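Local coordinates for protein rhamnosidase B (Bacillus sp., PDB 2OKX) that probably hydrolyses terminal alpha-L-rhamnosyl residues from glycosides, as an inverting alpha-L-rhamnosidase of glycoside hydrolase family 78, at residues Y614-P619 against S624-W629. Sequence-based numbering, arbitrary orientation.
Sequences YLDQVP and SVIPNW
Asp616 meets Ser624 through backbone and side chain alike. Its N-H donates to Ser624 O (N to O 3.0 Å), reaching that oxygen 29° out of the carbonyl plane, and Leu615 CA lies 3.2 Å from the same Ser624 O in a CA-H...O contact. With CG set between its own N and carbonyl carbon (chi1 46°), the Asp616 carboxylate brings OD1 to 2.6 Å from Ser624 OG, whose proton could serve either OD1 or Asp350, while OD2 accepts from Gln617 NE2 at 3.0 Å. A short acid suits this place; an alanine here would probably leave Gln617 NE2 with one acceptor fewer, though Trp622 O and, at OE1, Ser620 still hold the amide. Val625 N is satisfied by Asp350. Water 1 donates to Tyr614 O (2.7 Å) and accepts from Ile626 N (2.9 Å), bridging the two loop backbones. The Asp616 methylene packs on Ile626 CG1 and Trp629 CD1, and Asp616 O lies at the indole edge. Indole NE1 weakly bonds a glycerol, probably from the crystallisation liquor, which may mark a pocket. The buried loop leads through the N-cap residue Ile626 into helix 627-644 of the (alpha/alpha)6 barrel typical of six-hairpin glycosidases.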
loop_
_atom_site.group_PDB
_atom_site.type_symbol
_atom_site.label_atom_id
_atom_site.label_comp_id
_atom_site.label_asym_id
_atom_site.label_seq_id
_atom_site.Cartn_x
_atom_site.Cartn_y
_atom_site.Cartn_z
ATOM N N TYR A 614 -10.737 14.171 10.165
ATOM C CA TYR A 614 -10.640 12.866 9.503
ATOM C C TYR A 614 -9.243 12.458 9.040
ATOM O O TYR A 614 -8.497 13.265 8.484
ATOM C CB TYR A 614 -11.627 12.803 8.327
ATOM C CG TYR A 614 -13.089 12.931 8.737
ATOM C CD1 TYR A 614 -14.092 13.082 7.779
ATOM C CD2 TYR A 614 -13.465 12.908 10.083
ATOM C CE1 TYR A 614 -15.435 13.210 8.152
ATOM C CE2 TYR A 614 -14.800 13.036 10.466
ATOM C CZ TYR A 614 -15.779 13.186 9.499
ATOM O OH TYR A 614 -17.098 13.316 9.882
ATOM N N LEU A 615 -8.905 11.190 9.274
ATOM C CA LEU A 615 -7.601 10.637 8.902
ATOM C C LEU A 615 -7.396 10.538 7.396
ATOM O O LEU A 615 -8.345 10.304 6.649
ATOM C CB LEU A 615 -7.413 9.257 9.541
ATOM C CG LEU A 615 -6.683 9.226 10.889
ATOM C CD1 LEU A 615 -7.278 10.261 11.828
ATOM C CD2 LEU A 615 -6.765 7.830 11.491
ATOM N N ASP A 616 -6.148 10.713 6.963
ATOM C CA ASP A 616 -5.805 10.664 5.546
ATOM C C ASP A 616 -5.711 9.245 4.974
ATOM O O ASP A 616 -5.623 9.065 3.760
ATOM C CB ASP A 616 -4.515 11.463 5.291
ATOM C CG ASP A 616 -3.416 11.156 6.297
ATOM O OD1 ASP A 616 -2.574 12.051 6.535
ATOM O OD2 ASP A 616 -3.383 10.030 6.836
ATOM N N GLN A 617 -5.720 8.247 5.855
ATOM C CA GLN A 617 -5.717 6.837 5.464
ATOM C C GLN A 617 -6.440 6.078 6.579
ATOM O O GLN A 617 -6.242 6.370 7.759
ATOM C CB GLN A 617 -4.291 6.292 5.224
ATOM C CG GLN A 617 -3.161 6.962 5.991
ATOM C CD GLN A 617 -3.065 6.496 7.428
ATOM O OE1 GLN A 617 -2.838 5.314 7.699
ATOM N NE2 GLN A 617 -3.236 7.426 8.360
ATOM N N VAL A 618 -7.303 5.136 6.199
ATOM C CA VAL A 618 -8.097 4.376 7.166
ATOM C C VAL A 618 -8.397 2.945 6.701
ATOM O O VAL A 618 -8.252 2.630 5.518
ATOM C CB VAL A 618 -9.464 5.070 7.406
ATOM C CG1 VAL A 618 -9.260 6.501 7.880
ATOM C CG2 VAL A 618 -10.284 5.059 6.109
ATOM N N PRO A 619 -8.762 2.046 7.636
ATOM C CA PRO A 619 -8.847 2.276 9.086
ATOM C C PRO A 619 -7.406 2.102 9.547
ATOM O O PRO A 619 -6.801 1.056 9.303
ATOM C CB PRO A 619 -9.769 1.156 9.560
ATOM C CG PRO A 619 -9.422 0.033 8.627
ATOM C CD PRO A 619 -9.315 0.725 7.282
ATOM N N SER A 624 -3.124 10.653 11.402
ATOM C CA SER A 624 -2.556 11.656 10.516
ATOM C C SER A 624 -3.657 12.324 9.709
ATOM O O SER A 624 -4.621 11.675 9.299
ATOM C CB SER A 624 -1.551 10.994 9.570
ATOM O OG SER A 624 -1.061 11.913 8.614
ATOM N N VAL A 625 -3.506 13.625 9.484
ATOM C CA VAL A 625 -4.490 14.386 8.732
ATOM C C VAL A 625 -3.872 15.226 7.627
ATOM O O VAL A 625 -2.837 15.867 7.819
ATOM C CB VAL A 625 -5.288 15.360 9.648
ATOM C CG1 VAL A 625 -6.144 16.297 8.793
ATOM C CG2 VAL A 625 -6.167 14.582 10.606
ATOM N N ILE A 626 -4.514 15.202 6.465
ATOM C CA ILE A 626 -4.105 16.009 5.327
ATOM C C ILE A 626 -5.409 16.667 4.883
ATOM O O ILE A 626 -6.303 16.001 4.354
ATOM C CB ILE A 626 -3.536 15.166 4.173
ATOM C CG1 ILE A 626 -2.247 14.467 4.619
ATOM C CG2 ILE A 626 -3.247 16.068 2.976
ATOM C CD1 ILE A 626 -1.596 13.622 3.532
ATOM N N PRO A 627 -5.551 17.979 5.125
ATOM C CA PRO A 627 -6.770 18.701 4.740
ATOM C C PRO A 627 -7.293 18.352 3.344
ATOM O O PRO A 627 -8.452 17.980 3.190
ATOM C CB PRO A 627 -6.355 20.163 4.865
ATOM C CG PRO A 627 -5.401 20.122 6.036
ATOM C CD PRO A 627 -4.565 18.894 5.730
ATOM N N ASN A 628 -6.440 18.472 2.333
ATOM C CA ASN A 628 -6.851 18.173 0.964
ATOM C C ASN A 628 -7.405 16.756 0.793
ATOM O O ASN A 628 -8.329 16.543 0.009
ATOM C CB ASN A 628 -5.683 18.403 0.001
ATOM C CG ASN A 628 -5.414 19.879 -0.248
ATOM O OD1 ASN A 628 -4.316 20.267 -0.664
ATOM N ND2 ASN A 628 -6.426 20.710 -0.010
ATOM N N TRP A 629 -6.850 15.783 1.515
ATOM C CA TRP A 629 -7.350 14.419 1.393
ATOM C C TRP A 629 -8.797 14.358 1.864
ATOM O O TRP A 629 -9.633 13.702 1.241
ATOM C CB TRP A 629 -6.503 13.433 2.210
ATOM C CG TRP A 629 -5.251 12.914 1.511
ATOM C CD1 TRP A 629 -4.652 11.699 1.716
ATOM C CD2 TRP A 629 -4.422 13.613 0.567
ATOM N NE1 TRP A 629 -3.508 11.601 0.966
ATOM C CE2 TRP A 629 -3.340 12.759 0.253
ATOM C CE3 TRP A 629 -4.485 14.876 -0.041
ATOM C CZ2 TRP A 629 -2.328 13.127 -0.641
ATOM C CZ3 TRP A 629 -3.479 15.242 -0.931
ATOM C CH2 TRP A 629 -2.414 14.369 -1.222
HETATM O O HOH W 1 -6.970 13.693 6.261
#